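Local coordinates for periplasmic aliphatic sulphonates-binding protein (PDB 2X26) that probably serves as the periplasmic binding protein of an ABC-type transport system for aliphatic sulfonates in Escherichia coli, at residues 73-87 with 178-192. Residues are numbered along the deposited sequence; the frame is centred on the assembly and turned at random.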
loop_
_atom_site.group_PDB
_atom_site.type_symbol
_atom_site.label_atom_id
_atom_site.label_comp_id
_atom_site.label_asym_id
_atom_site.label_seq_id
_atom_site.Cartn_x
_atom_site.Cartn_y
_atom_site.Cartn_z
ATOM N N ASP A 73 1.819 -14.369 -10.582
ATOM C CA ASP A 73 0.625 -14.031 -11.377
ATOM C C ASP A 73 -0.387 -13.245 -10.521
ATOM O O ASP A 73 -1.592 -13.265 -10.777
ATOM C CB ASP A 73 -0.025 -15.281 -11.974
ATOM C CG ASP A 73 -1.128 -14.952 -13.017
ATOM O OD1 ASP A 73 -1.127 -13.852 -13.638
ATOM O OD2 ASP A 73 -2.016 -15.816 -13.209
ATOM N N LEU A 74 0.105 -12.489 -9.564
ATOM C CA LEU A 74 -0.791 -11.768 -8.638
ATOM C C LEU A 74 -1.438 -10.584 -9.312
ATOM O O LEU A 74 -0.758 -9.839 -10.013
ATOM C CB LEU A 74 0.024 -11.249 -7.496
ATOM C CG LEU A 74 0.853 -12.328 -6.852
ATOM C CD1 LEU A 74 1.695 -11.644 -5.752
ATOM C CD2 LEU A 74 -0.045 -13.431 -6.257
ATOM N N VAL A 75 -2.736 -10.400 -9.123
ATOM C CA VAL A 75 -3.477 -9.390 -9.883
ATOM C C VAL A 75 -3.830 -8.236 -8.977
ATOM O O VAL A 75 -4.086 -8.445 -7.761
ATOM C CB VAL A 75 -4.751 -9.965 -10.511
ATOM C CG1 VAL A 75 -4.378 -10.983 -11.582
ATOM C CG2 VAL A 75 -5.693 -10.598 -9.491
ATOM N N TYR A 76 -3.866 -7.028 -9.565
ATOM C CA TYR A 76 -4.332 -5.845 -8.853
ATOM C C TYR A 76 -5.858 -5.853 -8.878
ATOM O O TYR A 76 -6.470 -5.746 -9.953
ATOM C CB TYR A 76 -3.839 -4.589 -9.564
ATOM C CG TYR A 76 -2.339 -4.453 -9.685
ATOM C CD1 TYR A 76 -1.580 -3.819 -8.673
ATOM C CD2 TYR A 76 -1.687 -4.889 -10.804
ATOM C CE1 TYR A 76 -0.180 -3.671 -8.788
ATOM C CE2 TYR A 76 -0.286 -4.763 -10.945
ATOM C CZ TYR A 76 0.458 -4.152 -9.927
ATOM O OH TYR A 76 1.832 -4.000 -10.054
ATOM N N VAL A 77 -6.464 -6.004 -7.717
ATOM C CA VAL A 77 -7.911 -6.025 -7.623
ATOM C C VAL A 77 -8.510 -4.644 -7.281
ATOM O O VAL A 77 -9.693 -4.415 -7.541
ATOM C CB VAL A 77 -8.484 -7.113 -6.649
ATOM C CG1 VAL A 77 -8.346 -8.566 -7.239
ATOM C CG2 VAL A 77 -7.911 -6.965 -5.209
ATOM N N GLY A 78 -7.721 -3.746 -6.697
ATOM C CA GLY A 78 -8.250 -2.442 -6.264
ATOM C C GLY A 78 -7.115 -1.479 -6.042
ATOM O O GLY A 78 -5.998 -1.882 -5.725
ATOM N N VAL A 79 -7.417 -0.188 -6.124
ATOM C CA VAL A 79 -6.383 0.855 -5.873
ATOM C C VAL A 79 -6.982 1.984 -5.013
ATOM O O VAL A 79 -8.187 2.309 -5.089
ATOM C CB VAL A 79 -5.802 1.439 -7.214
ATOM C CG1 VAL A 79 -6.931 2.099 -8.085
ATOM C CG2 VAL A 79 -4.625 2.414 -6.953
ATOM N N GLU A 80 -6.153 2.526 -4.133
ATOM C CA GLU A 80 -6.507 3.698 -3.284
ATOM C C GLU A 80 -5.716 4.899 -3.800
ATOM O O GLU A 80 -4.640 4.719 -4.391
ATOM C CB GLU A 80 -6.042 3.425 -1.857
ATOM C CG GLU A 80 -6.754 2.275 -1.236
ATOM C CD GLU A 80 -6.181 1.723 0.065
ATOM O OE1 GLU A 80 -4.992 1.292 0.187
ATOM O OE2 GLU A 80 -7.000 1.560 0.959
ATOM N N PRO A 81 -6.174 6.124 -3.491
ATOM C CA PRO A 81 -5.456 7.306 -4.012
ATOM C C PRO A 81 -4.065 7.410 -3.429
ATOM O O PRO A 81 -3.835 6.943 -2.345
ATOM C CB PRO A 81 -6.298 8.491 -3.521
ATOM C CG PRO A 81 -7.681 7.873 -3.136
ATOM C CD PRO A 81 -7.355 6.474 -2.676
ATOM N N PRO A 82 -3.158 8.056 -4.142
ATOM C CA PRO A 82 -1.853 8.303 -3.580
ATOM C C PRO A 82 -1.906 9.277 -2.378
ATOM O O PRO A 82 -2.875 10.015 -2.227
ATOM C CB PRO A 82 -1.106 9.024 -4.724
ATOM C CG PRO A 82 -2.076 9.544 -5.607
ATOM C CD PRO A 82 -3.361 8.755 -5.418
ATOM N N LYS A 83 -0.846 9.244 -1.572
ATOM C CA LYS A 83 -0.750 10.109 -0.388
ATOM C C LYS A 83 0.476 10.973 -0.550
ATOM O O LYS A 83 1.473 10.757 0.139
ATOM C CB LYS A 83 -0.592 9.252 0.892
ATOM C CG LYS A 83 -1.759 8.291 1.188
ATOM C CD LYS A 83 -1.685 7.729 2.659
ATOM C CE LYS A 83 -0.262 7.358 3.181
ATOM N NZ LYS A 83 -0.045 7.320 4.727
ATOM N N PRO A 84 0.401 12.001 -1.415
ATOM C CA PRO A 84 1.657 12.772 -1.669
ATOM C C PRO A 84 2.202 13.524 -0.463
ATOM O O PRO A 84 3.419 13.676 -0.358
ATOM C CB PRO A 84 1.257 13.749 -2.758
ATOM C CG PRO A 84 -0.251 13.880 -2.686
ATOM C CD PRO A 84 -0.717 12.478 -2.243
ATOM N N LYS A 85 1.327 13.894 0.467
ATOM C CA LYS A 85 1.717 14.625 1.677
ATOM C C LYS A 85 2.309 13.744 2.773
ATOM O O LYS A 85 2.792 14.257 3.768
ATOM C CB LYS A 85 0.516 15.371 2.253
ATOM C CG LYS A 85 0.051 16.485 1.290
ATOM C CD LYS A 85 -1.297 17.080 1.713
ATOM C CE LYS A 85 -1.372 18.581 1.283
ATOM N NZ LYS A 85 -2.757 19.178 1.224
ATOM N N ALA A 86 2.282 12.429 2.544
ATOM C CA ALA A 86 2.744 11.435 3.492
ATOM C C ALA A 86 4.122 10.852 3.106
ATOM O O ALA A 86 4.694 10.048 3.827
ATOM C CB ALA A 86 1.686 10.324 3.517
ATOM N N GLU A 87 4.653 11.225 1.946
ATOM C CA GLU A 87 5.919 10.648 1.452
ATOM C C GLU A 87 6.869 11.841 1.213
ATOM O O GLU A 87 6.587 12.664 0.393
ATOM C CB GLU A 87 5.598 9.874 0.157
ATOM C CG GLU A 87 6.747 9.069 -0.450
ATOM C CD GLU A 87 6.766 7.624 0.095
ATOM O OE1 GLU A 87 5.675 7.020 0.148
ATOM O OE2 GLU A 87 7.854 7.133 0.452
ATOM N N GLY A 178 5.450 14.365 -2.261
ATOM C CA GLY A 178 5.158 13.695 -3.536
ATOM C C GLY A 178 4.196 14.433 -4.435
ATOM O O GLY A 178 3.742 13.870 -5.468
ATOM N N THR A 179 3.882 15.675 -4.069
ATOM C CA THR A 179 2.736 16.391 -4.627
ATOM C C THR A 179 2.756 16.556 -6.130
ATOM O O THR A 179 1.744 16.318 -6.819
ATOM C CB THR A 179 2.564 17.797 -3.988
ATOM O OG1 THR A 179 2.045 17.646 -2.665
ATOM C CG2 THR A 179 1.593 18.663 -4.781
ATOM N N ASP A 180 3.878 16.986 -6.665
ATOM C CA ASP A 180 3.916 17.255 -8.084
ATOM C C ASP A 180 4.631 16.078 -8.794
ATOM O O ASP A 180 5.063 16.196 -9.948
ATOM C CB ASP A 180 4.522 18.650 -8.328
ATOM C CG ASP A 180 3.668 19.790 -7.713
ATOM O OD1 ASP A 180 2.416 19.731 -7.799
ATOM O OD2 ASP A 180 4.238 20.756 -7.159
ATOM N N LEU A 181 4.726 14.939 -8.078
ATOM C CA LEU A 181 5.420 13.744 -8.566
ATOM C C LEU A 181 4.516 12.677 -9.166
ATOM O O LEU A 181 4.992 11.561 -9.422
ATOM C CB LEU A 181 6.370 13.150 -7.499
ATOM C CG LEU A 181 7.462 14.123 -7.041
ATOM C CD1 LEU A 181 8.282 13.541 -5.912
ATOM C CD2 LEU A 181 8.377 14.531 -8.194
ATOM N N ASN A 182 3.247 13.049 -9.409
ATOM C CA ASN A 182 2.212 12.169 -10.005
ATOM C C ASN A 182 2.344 10.731 -9.532
ATOM O O ASN A 182 2.682 9.807 -10.280
ATOM C CB ASN A 182 2.158 12.256 -11.539
ATOM C CG ASN A 182 1.678 13.601 -12.030
ATOM O OD1 ASN A 182 1.757 14.606 -11.313
ATOM N ND2 ASN A 182 1.183 13.636 -13.265
ATOM N N GLN A 183 2.063 10.553 -8.253
ATOM C CA GLN A 183 2.084 9.248 -7.662
ATOM C C GLN A 183 0.899 8.335 -8.052
ATOM O O GLN A 183 -0.142 8.773 -8.525
ATOM C CB GLN A 183 2.215 9.437 -6.170
ATOM C CG GLN A 183 3.523 10.104 -5.785
ATOM C CD GLN A 183 3.752 10.041 -4.313
ATOM O OE1 GLN A 183 2.869 10.402 -3.545
ATOM N NE2 GLN A 183 4.918 9.560 -3.895
ATOM N N THR A 184 1.062 7.034 -7.831
ATOM C CA THR A 184 0.113 6.031 -8.356
ATOM C C THR A 184 -1.031 5.625 -7.409
ATOM O O THR A 184 -2.199 5.510 -7.815
ATOM C CB THR A 184 0.935 4.776 -8.663
ATOM O OG1 THR A 184 1.888 5.133 -9.656
ATOM C CG2 THR A 184 0.041 3.601 -9.196
ATOM N N GLY A 185 -0.686 5.403 -6.151
ATOM C CA GLY A 185 -1.692 4.945 -5.183
ATOM C C GLY A 185 -1.219 3.635 -4.525
ATOM O O GLY A 185 -0.144 3.154 -4.836
ATOM N N SER A 186 -1.995 3.095 -3.583
ATOM C CA SER A 186 -1.622 1.791 -3.006
ATOM C C SER A 186 -2.619 0.773 -3.471
ATOM O O SER A 186 -3.708 1.112 -3.981
ATOM C CB SER A 186 -1.591 1.821 -1.482
ATOM O OG SER A 186 -2.795 2.376 -0.967
ATOM N N PHE A 187 -2.264 -0.489 -3.330
ATOM C CA PHE A 187 -3.047 -1.542 -4.007
ATOM C C PHE A 187 -3.554 -2.663 -3.123
ATOM O O PHE A 187 -3.050 -2.882 -2.001
ATOM C CB PHE A 187 -2.214 -2.196 -5.092
ATOM C CG PHE A 187 -1.918 -1.289 -6.252
ATOM C CD1 PHE A 187 -2.911 -0.976 -7.201
ATOM C CD2 PHE A 187 -0.660 -0.748 -6.375
ATOM C CE1 PHE A 187 -2.614 -0.162 -8.338
ATOM C CE2 PHE A 187 -0.332 0.115 -7.483
ATOM C CZ PHE A 187 -1.320 0.410 -8.465
ATOM N N TYR A 188 -4.594 -3.337 -3.616
ATOM C CA TYR A 188 -5.047 -4.599 -3.045
ATOM C C TYR A 188 -4.764 -5.619 -4.113
ATOM O O TYR A 188 -5.029 -5.349 -5.281
ATOM C CB TYR A 188 -6.537 -4.556 -2.754
ATOM C CG TYR A 188 -6.788 -3.611 -1.624
ATOM C CD1 TYR A 188 -6.925 -2.242 -1.867
ATOM C CD2 TYR A 188 -6.810 -4.084 -0.315
ATOM C CE1 TYR A 188 -7.126 -1.370 -0.793
ATOM C CE2 TYR A 188 -7.014 -3.221 0.763
ATOM C CZ TYR A 188 -7.161 -1.861 0.499
ATOM O OH TYR A 188 -7.345 -0.996 1.562
ATOM N N LEU A 189 -4.150 -6.735 -3.700
ATOM C CA LEU A 189 -3.823 -7.823 -4.616
ATOM C C LEU A 189 -4.400 -9.161 -4.179
ATOM O O LEU A 189 -4.599 -9.427 -2.982
ATOM C CB LEU A 189 -2.292 -7.938 -4.779
ATOM C CG LEU A 189 -1.681 -6.689 -5.509
ATOM C CD1 LEU A 189 -1.123 -5.786 -4.429
ATOM C CD2 LEU A 189 -0.659 -7.116 -6.513
ATOM N N ALA A 190 -4.642 -10.022 -5.168
ATOM C CA ALA A 190 -5.071 -11.392 -4.920
ATOM C C ALA A 190 -4.489 -12.293 -5.965
ATOM O O ALA A 190 -4.041 -11.820 -6.970
ATOM C CB ALA A 190 -6.592 -11.489 -4.983
ATOM N N ALA A 191 -4.522 -13.609 -5.738
ATOM C CA ALA A 191 -4.261 -14.540 -6.827
ATOM C C ALA A 191 -5.407 -14.521 -7.842
ATOM O O ALA A 191 -6.593 -14.374 -7.478
ATOM C CB ALA A 191 -4.057 -15.946 -6.270
ATOM N N ARG A 192 -5.057 -14.620 -9.130
ATOM C CA ARG A 192 -6.085 -14.522 -10.144
ATOM C C ARG A 192 -7.238 -15.529 -10.002
ATOM O O ARG A 192 -8.405 -15.158 -10.146
ATOM C CB ARG A 192 -5.489 -14.492 -11.540
ATOM C CG ARG A 192 -6.521 -14.244 -12.648
ATOM C CD ARG A 192 -5.905 -14.528 -14.010
ATOM N NE ARG A 192 -4.576 -13.924 -14.124
ATOM C CZ ARG A 192 -4.359 -12.722 -14.643
ATOM N NH1 ARG A 192 -5.397 -11.990 -15.083
ATOM N NH2 ARG A 192 -3.112 -12.229 -14.684
HETATM O O HOH W 1 -3.375 -0.917 0.040
HETATM O O HOH W 2 -5.064 6.157 -7.395
HETATM O O HOH W 3 -2.334 5.156 -0.870
#
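Tyr76 and Phe187 mesh as bump and hollow beneath an antiparallel strand pair: the CD1 edge of the tyrosine presses on the phenylalanine face, ring planes 59° apart, while Leu189 CD2 sits over one face of Tyr76. Val79 lies alongside Phe187; its chi1 of 60° turns CG2 anti to the backbone N, 3.5 Å from Phe187 CE1. A classic beta bulge, in which Val77 and Gly78 both face Tyr188, absorbs an extra residue; Val77 N donates to Tyr188 O at 2.9 Å, and Val77 CG2 packs against Tyr188 CB. On the other face the tyrosine ring runs past Gly78 toward Glu80. There Ser186 OG reaches Glu80 OE1 at 2.7 Å on the anti side, and Tyr188 OH meets Glu80 OE2 at 2.6 Å from above the carboxylate plane. With an alanine here, both hydroxyls would probably lose their shared carboxylate and a gap would open beside the ring. Gly185 fits under Glu80 O, where a CB would clash. Farther along, Pro82 CB nests on Gln183 CB where both chains run between the two sheets, as in the hinge of periplasmic binding proteins. At the opposite end Val75 CG1 sits over the centre of the Arg192 guanidinium, whose NH2, also bonded to Gln282 O, donates almost straight (174°) to Asp73 OD1 at 2.8 Å. Two hydroxyls and a water donate to Glu80, which is therefore likely held as the anion, its rotation fixed.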